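Local coordinates for beta-lactamase (Nostoc sp., PDB 6NHS), which probably hydrolyses beta-lactam antibiotics as a class D serine beta-lactamase, by an acyl-enzyme route shared with the penicillin-binding protein superfamily, at residues L60-F65 with F151-G155; K66-S70 with S111-Y116; G124-E129 with I142-I148; K133-Y137 with Q164-R170. Numbering follows the deposited sequence.

Contact 1 of 4, residues L60-F65 with F151-G155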
# COMPACT_ATOMS: atom_id res chain seq x y z
N LEU A 60 5.88 -3.62 -9.37
CA LEU A 60 4.48 -4.00 -9.21
C LEU A 60 3.99 -3.59 -7.83
O LEU A 60 4.65 -3.87 -6.83
CB LEU A 60 4.32 -5.51 -9.38
CG LEU A 60 4.60 -6.08 -10.76
CD1 LEU A 60 4.69 -7.60 -10.70
CD2 LEU A 60 3.48 -5.66 -11.71
N PRO A 61 2.83 -2.92 -7.73
CA PRO A 61 2.36 -2.49 -6.41
C PRO A 61 1.84 -3.63 -5.55
O PRO A 61 1.89 -3.52 -4.31
CB PRO A 61 1.25 -1.48 -6.74
CG PRO A 61 0.83 -1.80 -8.12
CD PRO A 61 2.04 -2.34 -8.82
N ALA A 62 1.36 -4.71 -6.16
CA ALA A 62 0.74 -5.82 -5.45
C ALA A 62 -0.32 -5.29 -4.49
O ALA A 62 -1.06 -4.36 -4.84
CB ALA A 62 1.79 -6.65 -4.70
N SER A 63 -0.37 -5.83 -3.27
CA SER A 63 -1.44 -5.47 -2.35
C SER A 63 -1.40 -4.02 -1.89
O SER A 63 -2.40 -3.56 -1.33
CB SER A 63 -1.43 -6.38 -1.12
OG SER A 63 -2.02 -7.64 -1.42
N THR A 64 -0.29 -3.29 -2.08
CA THR A 64 -0.33 -1.87 -1.74
C THR A 64 -1.35 -1.12 -2.58
O THR A 64 -1.81 -0.04 -2.17
CB THR A 64 1.05 -1.20 -1.89
OG1 THR A 64 1.44 -1.16 -3.27
CG2 THR A 64 2.09 -1.93 -1.08
N PHE A 65 -1.70 -1.66 -3.74
CA PHE A 65 -2.72 -1.05 -4.58
C PHE A 65 -4.09 -1.04 -3.91
O PHE A 65 -4.96 -0.28 -4.32
CB PHE A 65 -2.79 -1.77 -5.92
CG PHE A 65 -3.69 -1.11 -6.92
CD1 PHE A 65 -3.35 0.12 -7.48
CD2 PHE A 65 -4.88 -1.71 -7.31
CE1 PHE A 65 -4.18 0.74 -8.39
CE2 PHE A 65 -5.72 -1.10 -8.23
CZ PHE A 65 -5.37 0.13 -8.77
N PHE A 151 -4.13 -6.07 -13.23
CA PHE A 151 -3.08 -5.18 -13.72
C PHE A 151 -2.11 -4.77 -12.61
O PHE A 151 -0.95 -4.46 -12.90
CB PHE A 151 -3.68 -3.94 -14.38
CG PHE A 151 -4.57 -3.12 -13.48
CD1 PHE A 151 -4.02 -2.13 -12.66
CD2 PHE A 151 -5.94 -3.33 -13.44
CE1 PHE A 151 -4.84 -1.37 -11.83
CE2 PHE A 151 -6.76 -2.57 -12.62
CZ PHE A 151 -6.21 -1.59 -11.81
N TRP A 152 -2.55 -4.77 -11.36
CA TRP A 152 -1.67 -4.40 -10.25
C TRP A 152 -0.91 -5.59 -9.68
O TRP A 152 0.01 -5.39 -8.87
CB TRP A 152 -2.47 -3.70 -9.14
CG TRP A 152 -3.42 -4.61 -8.41
CD1 TRP A 152 -3.18 -5.27 -7.25
CD2 TRP A 152 -4.76 -4.95 -8.81
NE1 TRP A 152 -4.28 -6.01 -6.89
CE2 TRP A 152 -5.26 -5.83 -7.83
CE3 TRP A 152 -5.58 -4.60 -9.89
CZ2 TRP A 152 -6.55 -6.37 -7.89
CZ3 TRP A 152 -6.86 -5.13 -9.95
CH2 TRP A 152 -7.33 -6.00 -8.96
N LEU A 153 -1.27 -6.81 -10.08
CA LEU A 153 -0.63 -8.04 -9.63
C LEU A 153 0.38 -8.58 -10.63
O LEU A 153 1.44 -9.07 -10.23
CB LEU A 153 -1.69 -9.11 -9.36
CG LEU A 153 -2.78 -8.74 -8.36
CD1 LEU A 153 -3.98 -9.69 -8.48
CD2 LEU A 153 -2.21 -8.78 -6.96
N GLU A 154 0.07 -8.52 -11.92
CA GLU A 154 0.94 -9.04 -12.95
C GLU A 154 1.49 -7.97 -13.87
O GLU A 154 2.39 -8.27 -14.67
CB GLU A 154 0.19 -10.08 -13.80
CG GLU A 154 -0.41 -11.21 -13.00
CD GLU A 154 -1.28 -12.13 -13.84
OE1 GLU A 154 -1.37 -11.91 -15.07
OE2 GLU A 154 -1.87 -13.06 -13.26
N GLY A 155 1.00 -6.73 -13.78
CA GLY A 155 1.39 -5.69 -14.70
C GLY A 155 0.24 -5.35 -15.62
O GLY A 155 -0.74 -6.09 -15.71
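The loop 60-65 runs past the short, weakly bonded helix 151-154 and comes nearest where the CA atoms of Ala62 and Leu153 are 4.9 Å apart. A single backbone hydrogen bond joins the two, Ala62 N to Trp152 O at 3.1 Å. Ala62 has positive phi, and Thr64 N and OG1 hydrogen-bond to Pro61 O within the turn that leads into helix 65-76. Leu60 packs against the helix end, its CD2 3.4 Å from Gly155 N, and Pro61 CG rests 3.9 Å from Trp152 CB. At the other end lies an aromatic cluster. The Phe151 edge meets the Phe65 face in an offset edge-to-face pair (centroids 5.2 Å apart), while Phe65 CD2 lies 3.4 Å from Trp152 CG over the indole face, the rings nearly parallel but slid apart. Ser63 opens an SxxK motif, consistent with the class D nucleophile. The mainly apolar contact thus packs the turn carrying Ser63 against Trp152, which probably corresponds to the tryptophan beside the active-site lysine in this family.

Contact 2 of 4, residues K66-S70 with S111-Y116. With FMT (formic acid), chain K.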
# COMPACT_ATOMS: atom_id res chain seq x y z
N LYS A 66 -4.29 -1.88 -2.88
CA LYS A 66 -5.57 -1.89 -2.18
C LYS A 66 -5.92 -0.53 -1.60
O LYS A 66 -7.10 -0.21 -1.43
CB LYS A 66 -5.56 -2.95 -1.06
CG LYS A 66 -5.58 -4.39 -1.55
CD LYS A 66 -5.74 -5.36 -0.37
CE LYS A 66 -6.01 -6.79 -0.84
NZ LYS A 66 -4.80 -7.45 -1.41
N ILE A 67 -4.91 0.29 -1.28
CA ILE A 67 -5.19 1.64 -0.78
C ILE A 67 -5.90 2.46 -1.85
O ILE A 67 -6.96 3.05 -1.60
CB ILE A 67 -3.89 2.32 -0.31
CG1 ILE A 67 -3.24 1.55 0.84
CG2 ILE A 67 -4.17 3.77 0.09
CD1 ILE A 67 -1.81 2.03 1.16
N PHE A 68 -5.33 2.50 -3.05
CA PHE A 68 -5.95 3.20 -4.17
C PHE A 68 -7.29 2.57 -4.54
O PHE A 68 -8.29 3.28 -4.73
CB PHE A 68 -5.00 3.20 -5.37
CG PHE A 68 -5.56 3.89 -6.58
CD1 PHE A 68 -6.33 3.20 -7.50
CD2 PHE A 68 -5.29 5.23 -6.81
CE1 PHE A 68 -6.84 3.84 -8.62
CE2 PHE A 68 -5.79 5.87 -7.94
CZ PHE A 68 -6.57 5.17 -8.84
N ASN A 69 -7.33 1.24 -4.65
CA ASN A 69 -8.55 0.55 -5.06
C ASN A 69 -9.69 0.82 -4.08
O ASN A 69 -10.84 0.99 -4.50
CB ASN A 69 -8.26 -0.95 -5.16
CG ASN A 69 -9.15 -1.67 -6.19
OD1 ASN A 69 -10.10 -1.10 -6.72
ND2 ASN A 69 -8.82 -2.93 -6.46
N SER A 70 -9.39 0.86 -2.78
CA SER A 70 -10.42 1.12 -1.78
C SER A 70 -11.04 2.49 -1.96
O SER A 70 -12.26 2.66 -1.84
CB SER A 70 -9.83 1.01 -0.36
OG SER A 70 -9.24 -0.26 -0.13
N SER A 111 -5.38 -8.96 3.20
CA SER A 111 -4.87 -8.94 1.83
C SER A 111 -5.69 -9.85 0.92
O SER A 111 -5.15 -10.57 0.07
CB SER A 111 -3.38 -9.32 1.78
OG SER A 111 -2.59 -8.40 2.52
N THR A 112 -7.01 -9.79 1.07
CA THR A 112 -7.92 -10.71 0.38
C THR A 112 -8.09 -10.27 -1.07
O THR A 112 -8.92 -9.42 -1.38
CB THR A 112 -9.26 -10.78 1.10
OG1 THR A 112 -9.01 -11.08 2.49
CG2 THR A 112 -10.15 -11.87 0.51
N VAL A 113 -7.29 -10.87 -1.97
CA VAL A 113 -7.22 -10.42 -3.36
C VAL A 113 -8.57 -10.52 -4.06
O VAL A 113 -8.97 -9.61 -4.79
CB VAL A 113 -6.14 -11.21 -4.12
CG1 VAL A 113 -6.15 -10.84 -5.60
CG2 VAL A 113 -4.75 -10.97 -3.50
N TRP A 114 -9.29 -11.63 -3.87
CA TRP A 114 -10.52 -11.82 -4.65
C TRP A 114 -11.53 -10.71 -4.38
O TRP A 114 -12.25 -10.31 -5.30
CB TRP A 114 -11.13 -13.20 -4.37
CG TRP A 114 -11.73 -13.41 -2.99
CD1 TRP A 114 -11.17 -14.12 -1.97
CD2 TRP A 114 -13.00 -12.94 -2.51
NE1 TRP A 114 -12.01 -14.11 -0.87
CE2 TRP A 114 -13.14 -13.39 -1.18
CE3 TRP A 114 -14.03 -12.19 -3.08
CZ2 TRP A 114 -14.26 -13.11 -0.41
CZ3 TRP A 114 -15.16 -11.90 -2.31
CH2 TRP A 114 -15.26 -12.36 -0.99
N PHE A 115 -11.60 -10.21 -3.15
CA PHE A 115 -12.49 -9.09 -2.82
C PHE A 115 -12.17 -7.88 -3.68
O PHE A 115 -13.06 -7.26 -4.29
CB PHE A 115 -12.36 -8.77 -1.33
CG PHE A 115 -13.33 -7.72 -0.82
CD1 PHE A 115 -13.04 -6.37 -0.94
CD2 PHE A 115 -14.50 -8.10 -0.18
CE1 PHE A 115 -13.92 -5.41 -0.45
CE2 PHE A 115 -15.38 -7.15 0.31
CZ PHE A 115 -15.10 -5.81 0.18
N TYR A 116 -10.88 -7.54 -3.79
CA TYR A 116 -10.49 -6.37 -4.55
C TYR A 116 -10.56 -6.60 -6.05
O TYR A 116 -10.68 -5.64 -6.82
CB TYR A 116 -9.09 -5.93 -4.12
CG TYR A 116 -9.15 -5.14 -2.84
CD1 TYR A 116 -9.23 -3.76 -2.88
CD2 TYR A 116 -9.17 -5.77 -1.60
CE1 TYR A 116 -9.30 -3.02 -1.72
CE2 TYR A 116 -9.24 -5.03 -0.43
CZ TYR A 116 -9.30 -3.66 -0.50
OH TYR A 116 -9.37 -2.91 0.65
C FMT K . -4.99 -7.50 -4.41
O1 FMT K . -5.78 -6.61 -4.22
O2 FMT K . -3.92 -7.55 -3.81
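Lys66 and Tyr116 make up most of this contact between helix 65-76 and the start of helix 113-123. The first three side-chain torsions of Lys66 (m, t, t) carry the chain outward across Tyr116, with CG 3.6 Å from the ring centroid and almost on the ring normal, a CH-pi contact. The fourth torsion, p, turns the amine toward the backbone of Ser111, its NZ 3.5 Å from Ser111 C. Tyr116, in the m rotamer, points its ring at the other helix, and its OH donates to Ser70 OG at 2.8 Å. Ser70, also m, in turn gives its hydroxyl proton to Lys66 O, with OG and O 2.5 Å apart. Asn69, t, extends ND2 to Tyr116 O for a weak hydrogen bond of 3.3 Å. Ser111 has positive phi and closes the preceding helix in a Schellman motif; its m rotamer takes OG to Lys203. The sequence Ser111-Thr112-Val113 is consistent with the Ser-x-Val motif of class D enzymes, and Lys203 probably corresponds to their KTG lysine. Lys66 NZ hydrogen-bonds to Ser63 OG and to formic acid O2, the latter at 2.6 Å. In class D enzymes the equivalent lysine is typically carboxylated and serves as general base. Here Lys66 is unmodified, and formic acid, probably from the crystallisation liquor, sits beside its amine, consistent with a pocket that could hold a carboxylated lysine.

Contact 3 of 4, residues G124-E129 with I142-I148. With EDO (1,2-ethanediol), chain F.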
# COMPACT_ATOMS: atom_id res chain seq x y z
N GLY A 124 -14.62 -0.99 -13.31
CA GLY A 124 -14.53 -1.08 -14.75
C GLY A 124 -13.33 -0.33 -15.30
O GLY A 124 -12.78 0.58 -14.68
N HIS A 125 -12.93 -0.72 -16.51
CA HIS A 125 -11.69 -0.21 -17.11
C HIS A 125 -11.74 1.30 -17.30
O HIS A 125 -10.77 2.00 -16.99
CB HIS A 125 -11.43 -0.93 -18.43
CG HIS A 125 -10.16 -0.50 -19.12
ND1 HIS A 125 -10.14 0.45 -20.11
CD2 HIS A 125 -8.88 -0.92 -18.96
CE1 HIS A 125 -8.90 0.62 -20.53
NE2 HIS A 125 -8.12 -0.21 -19.86
N GLU A 126 -12.86 1.83 -17.81
CA GLU A 126 -12.92 3.26 -18.12
C GLU A 126 -12.84 4.11 -16.86
O GLU A 126 -12.09 5.09 -16.81
CB GLU A 126 -14.19 3.58 -18.90
CG GLU A 126 -14.32 5.07 -19.20
CD GLU A 126 -15.64 5.43 -19.86
OE1 GLU A 126 -16.36 4.52 -20.30
OE2 GLU A 126 -15.95 6.64 -19.93
N ARG A 127 -13.61 3.75 -15.83
CA ARG A 127 -13.55 4.52 -14.59
C ARG A 127 -12.20 4.36 -13.90
O ARG A 127 -11.68 5.31 -13.32
CB ARG A 127 -14.69 4.13 -13.65
CG ARG A 127 -16.04 4.69 -14.05
CD ARG A 127 -17.03 4.61 -12.89
NE ARG A 127 -17.34 3.23 -12.53
CZ ARG A 127 -18.40 2.88 -11.82
NH1 ARG A 127 -19.26 3.80 -11.39
NH2 ARG A 127 -18.62 1.60 -11.54
N MSE A 128 -11.62 3.16 -13.96
CA MSE A 128 -10.34 2.92 -13.30
C MSE A 128 -9.26 3.76 -13.95
O MSE A 128 -8.45 4.38 -13.27
CB MSE A 128 -9.95 1.44 -13.36
CG MSE A 128 -8.68 1.13 -12.57
SE MSE A 128 -8.93 1.15 -10.63
CE MSE A 128 -9.76 -0.62 -10.44
N GLU A 129 -9.24 3.78 -15.29
CA GLU A 129 -8.23 4.58 -15.98
C GLU A 129 -8.37 6.06 -15.66
O GLU A 129 -7.37 6.76 -15.48
CB GLU A 129 -8.33 4.34 -17.49
CG GLU A 129 -7.01 4.62 -18.22
CD GLU A 129 -7.16 4.68 -19.72
OE1 GLU A 129 -7.99 3.94 -20.28
OE2 GLU A 129 -6.43 5.48 -20.34
N ILE A 142 -2.89 0.56 -16.76
CA ILE A 142 -3.67 -0.56 -16.24
C ILE A 142 -3.91 -1.61 -17.31
O ILE A 142 -4.66 -2.56 -17.08
CB ILE A 142 -4.99 -0.09 -15.61
CG1 ILE A 142 -5.97 0.40 -16.69
CG2 ILE A 142 -4.74 1.01 -14.57
CD1 ILE A 142 -7.37 0.68 -16.15
N GLY A 143 -3.31 -1.46 -18.49
CA GLY A 143 -3.45 -2.46 -19.53
C GLY A 143 -4.80 -2.41 -20.23
O GLY A 143 -5.47 -1.37 -20.28
N THR A 144 -5.20 -3.56 -20.77
CA THR A 144 -6.42 -3.71 -21.54
C THR A 144 -7.60 -4.00 -20.62
O THR A 144 -7.41 -4.37 -19.45
CB THR A 144 -6.26 -4.84 -22.56
OG1 THR A 144 -6.12 -6.09 -21.86
CG2 THR A 144 -5.05 -4.60 -23.44
N PRO A 145 -8.84 -3.85 -21.11
CA PRO A 145 -10.00 -4.23 -20.28
C PRO A 145 -9.93 -5.65 -19.75
O PRO A 145 -10.42 -5.91 -18.64
CB PRO A 145 -11.18 -4.04 -21.24
CG PRO A 145 -10.72 -2.98 -22.19
CD PRO A 145 -9.25 -3.21 -22.37
N GLU A 146 -9.32 -6.57 -20.49
CA GLU A 146 -9.20 -7.95 -20.05
C GLU A 146 -8.28 -8.12 -18.86
O GLU A 146 -8.31 -9.17 -18.21
CB GLU A 146 -8.72 -8.83 -21.21
CG GLU A 146 -9.71 -8.97 -22.36
CD GLU A 146 -9.85 -7.70 -23.21
OE1 GLU A 146 -10.95 -7.47 -23.76
OE2 GLU A 146 -8.87 -6.93 -23.31
N GLN A 147 -7.46 -7.11 -18.54
CA GLN A 147 -6.57 -7.15 -17.39
C GLN A 147 -7.13 -6.42 -16.18
O GLN A 147 -6.39 -6.15 -15.23
CB GLN A 147 -5.20 -6.56 -17.77
CG GLN A 147 -4.45 -7.36 -18.84
CD GLN A 147 -3.23 -6.62 -19.40
OE1 GLN A 147 -3.37 -5.68 -20.17
NE2 GLN A 147 -2.05 -7.05 -19.00
N ILE A 148 -8.44 -6.12 -16.18
CA ILE A 148 -9.02 -5.23 -15.17
C ILE A 148 -8.88 -5.81 -13.76
O ILE A 148 -8.85 -5.05 -12.78
CB ILE A 148 -10.49 -4.93 -15.52
CG1 ILE A 148 -11.08 -3.87 -14.58
CG2 ILE A 148 -11.35 -6.20 -15.50
CD1 ILE A 148 -10.34 -2.52 -14.62
C1 EDO F . -2.46 1.74 -20.26
O1 EDO F . -1.86 0.46 -20.05
C2 EDO F . -3.90 1.74 -19.75
O2 EDO F . -4.06 2.73 -18.72
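His125, in the first turn of helix 125-135, gives up the most surface here. Its imidazole meets the loop 142-148 at edge and face: NE2 donates to Gly143 O at 2.9 Å, and Pro145 covers one face with a CH-pi contact, CG lying 4.1 Å from the ring centroid. The acceptor carbonyl is presented by Gly143 at positive phi, and the next residues turn tightly, Thr144 N hydrogen-bonding to Gln147 OE1 at 2.9 Å and Gln147 N to Thr144 O at the same distance, around the 3-10 segment 145-146. Ile142 comes second. Its CD1 fits against the helix 3.6 Å from His125 CD2, 3.8 Å from Met128 CG and 3.7 Å from Glu129 N. The loop thereby folds back along the helix from which it came, in the mainly helical part of this penicillin-recognising fold, before entering helix 151-154. Ile148 completes the apolar packing: its CD1 lies 3.7 Å from His125 CA, 3.8 Å from Gly124 C and 4.2 Å from CB of Met128, a selenomethionine. Near Glu129, whose carboxylate pairs with Lys133, an ethanediol molecule accepts hydrogen bonds from Ile142 N (to O2, 3.1 Å) and Gly143 N (to O1, 2.9 Å).

Contact 4 of 4, residues K133-Y137 with Q164-R170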
# COMPACT_ATOMS: atom_id res chain seq x y z
N LYS A 133 -5.34 8.24 -13.80
CA LYS A 133 -4.71 9.40 -14.41
C LYS A 133 -5.00 10.68 -13.63
O LYS A 133 -4.12 11.55 -13.52
CB LYS A 133 -5.15 9.52 -15.86
CG LYS A 133 -4.65 8.38 -16.73
CD LYS A 133 -4.98 8.59 -18.20
CE LYS A 133 -4.31 7.53 -19.06
NZ LYS A 133 -4.56 7.72 -20.52
N GLN A 134 -6.21 10.82 -13.08
CA GLN A 134 -6.52 12.00 -12.29
C GLN A 134 -5.66 12.07 -11.03
O GLN A 134 -5.15 13.13 -10.67
CB GLN A 134 -8.01 12.00 -11.93
CG GLN A 134 -8.56 13.34 -11.49
CD GLN A 134 -10.08 13.34 -11.43
OE1 GLN A 134 -10.71 14.38 -11.23
NE2 GLN A 134 -10.68 12.16 -11.61
N VAL A 135 -5.48 10.93 -10.36
CA VAL A 135 -4.63 10.86 -9.17
C VAL A 135 -3.16 10.90 -9.55
O VAL A 135 -2.32 11.37 -8.76
CB VAL A 135 -4.98 9.58 -8.37
CG1 VAL A 135 -3.96 9.32 -7.26
CG2 VAL A 135 -6.38 9.69 -7.79
N GLY A 136 -2.81 10.44 -10.74
CA GLY A 136 -1.41 10.33 -11.11
C GLY A 136 -0.72 9.15 -10.46
O GLY A 136 0.43 9.28 -10.03
N TYR A 137 -1.38 7.99 -10.40
CA TYR A 137 -0.89 6.87 -9.60
C TYR A 137 0.15 6.07 -10.39
O TYR A 137 -0.17 5.49 -11.43
CB TYR A 137 -2.05 5.96 -9.20
CG TYR A 137 -1.64 4.84 -8.27
CD1 TYR A 137 -1.20 3.62 -8.78
CD2 TYR A 137 -1.65 5.00 -6.89
CE1 TYR A 137 -0.81 2.59 -7.95
CE2 TYR A 137 -1.26 3.97 -6.04
CZ TYR A 137 -0.85 2.76 -6.58
OH TYR A 137 -0.45 1.72 -5.76
N GLN A 164 4.72 6.18 -4.22
CA GLN A 164 3.87 5.79 -3.10
C GLN A 164 3.75 6.93 -2.10
O GLN A 164 2.64 7.27 -1.65
CB GLN A 164 4.43 4.53 -2.43
CG GLN A 164 4.45 3.29 -3.33
CD GLN A 164 3.22 2.42 -3.15
OE1 GLN A 164 2.15 2.90 -2.77
NE2 GLN A 164 3.37 1.12 -3.44
N ILE A 165 4.88 7.56 -1.76
CA ILE A 165 4.89 8.70 -0.85
C ILE A 165 4.02 9.82 -1.39
O ILE A 165 3.16 10.37 -0.69
CB ILE A 165 6.33 9.18 -0.60
CG1 ILE A 165 7.17 8.07 0.04
CG2 ILE A 165 6.34 10.43 0.26
CD1 ILE A 165 6.82 7.81 1.46
N GLU A 166 4.24 10.20 -2.66
CA GLU A 166 3.49 11.30 -3.25
C GLU A 166 1.99 11.04 -3.19
O GLU A 166 1.21 11.92 -2.82
CB GLU A 166 3.95 11.54 -4.69
CG GLU A 166 2.99 12.34 -5.54
CD GLU A 166 3.13 13.84 -5.36
OE1 GLU A 166 3.56 14.28 -4.27
OE2 GLU A 166 2.82 14.57 -6.32
N PHE A 167 1.58 9.81 -3.53
CA PHE A 167 0.17 9.44 -3.49
C PHE A 167 -0.38 9.57 -2.06
O PHE A 167 -1.44 10.17 -1.85
CB PHE A 167 0.01 8.02 -4.05
CG PHE A 167 -1.29 7.35 -3.68
CD1 PHE A 167 -2.51 7.90 -4.03
CD2 PHE A 167 -1.29 6.14 -3.00
CE1 PHE A 167 -3.70 7.28 -3.69
CE2 PHE A 167 -2.47 5.51 -2.65
CZ PHE A 167 -3.68 6.08 -3.01
N LEU A 168 0.33 9.02 -1.08
CA LEU A 168 -0.18 9.03 0.29
C LEU A 168 -0.23 10.45 0.85
O LEU A 168 -1.18 10.81 1.56
CB LEU A 168 0.69 8.14 1.18
CG LEU A 168 0.59 6.65 0.90
CD1 LEU A 168 1.66 5.90 1.66
CD2 LEU A 168 -0.80 6.14 1.27
N GLN A 169 0.78 11.26 0.54
CA GLN A 169 0.81 12.64 1.03
C GLN A 169 -0.31 13.48 0.42
O GLN A 169 -0.98 14.23 1.13
CB GLN A 169 2.19 13.24 0.75
CG GLN A 169 2.38 14.64 1.26
CD GLN A 169 2.09 15.69 0.22
OE1 GLN A 169 1.64 16.79 0.54
NE2 GLN A 169 2.35 15.36 -1.05
N ARG A 170 -0.53 13.35 -0.90
CA ARG A 170 -1.65 14.04 -1.54
C ARG A 170 -2.98 13.57 -0.98
O ARG A 170 -3.90 14.37 -0.78
CB ARG A 170 -1.61 13.83 -3.05
CG ARG A 170 -0.43 14.51 -3.75
CD ARG A 170 -0.62 14.43 -5.24
NE ARG A 170 -1.61 15.39 -5.72
CZ ARG A 170 -2.33 15.24 -6.83
NH1 ARG A 170 -2.19 14.14 -7.56
NH2 ARG A 170 -3.19 16.18 -7.20
O HOH W 1 -0.47 2.20 -3.21
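Gln164 begins the approach of helix 161-172 to the end of helix 125-135. It meets Tyr137 through water: the Tyr137 hydroxyl donates to the water at 2.6 Å from OH, and the water donates to Gln164 OE1 at 2.7 Å. The side-chain NE2 of Gln164 is hydrogen-bonded to Thr64 OG1, next to the SxxK serine. One turn on, Phe167 presents a ring face to the edge of Tyr137, an edge-to-face pair with centroids 5.2 Å apart and planes at 82°; Tyr137 CE2 and Phe167 CD2 are 3.7 Å apart. Val135 touches the same ring, its CG1 3.8 Å from Phe167 CD1. The Schellman motif that ends helix 125-135, with Gly136 at positive phi, turns the chain after Val135 so that the Tyr137 ring reaches Phe167. Tyr137 opens a Tyr-Gly-Asn sequence, consistent with the motif of that name in class D beta-lactamases. A further turn along, Arg170 directs its guanidinium toward this helix end. Its NH1 is 3.0 Å from Val135 O, though at an angle too poor for a hydrogen bond, while NE forms a salt bridge with Glu175.

Overall arrangement
Contacts 1 and 2, with centres 10 Å apart, adjoin at the probable active site: Ser63 of contact 1 hydrogen-bonds to Lys66 of contact 2, both hydrogen-bond to the same formic acid, and the side chain of Trp152 comes to about 3 Å from that molecule, nearest atoms. Contact 2 is nested within the loop that contact 1 closes, as is contact 3, whose centre is 13 Å from that of contact 1 and whose Met128 CG packs 3.8 Å from Phe151 CZ. Contact 4 crosses contact 1 along the chain, joining it through the Thr64-Gln164 hydrogen bond and through Phe65 CD1, 3.6 Å from Tyr137 CE1. Phe68 ties contact 2 to contact 4, its CD2 3.6 Å from Tyr137 CD2.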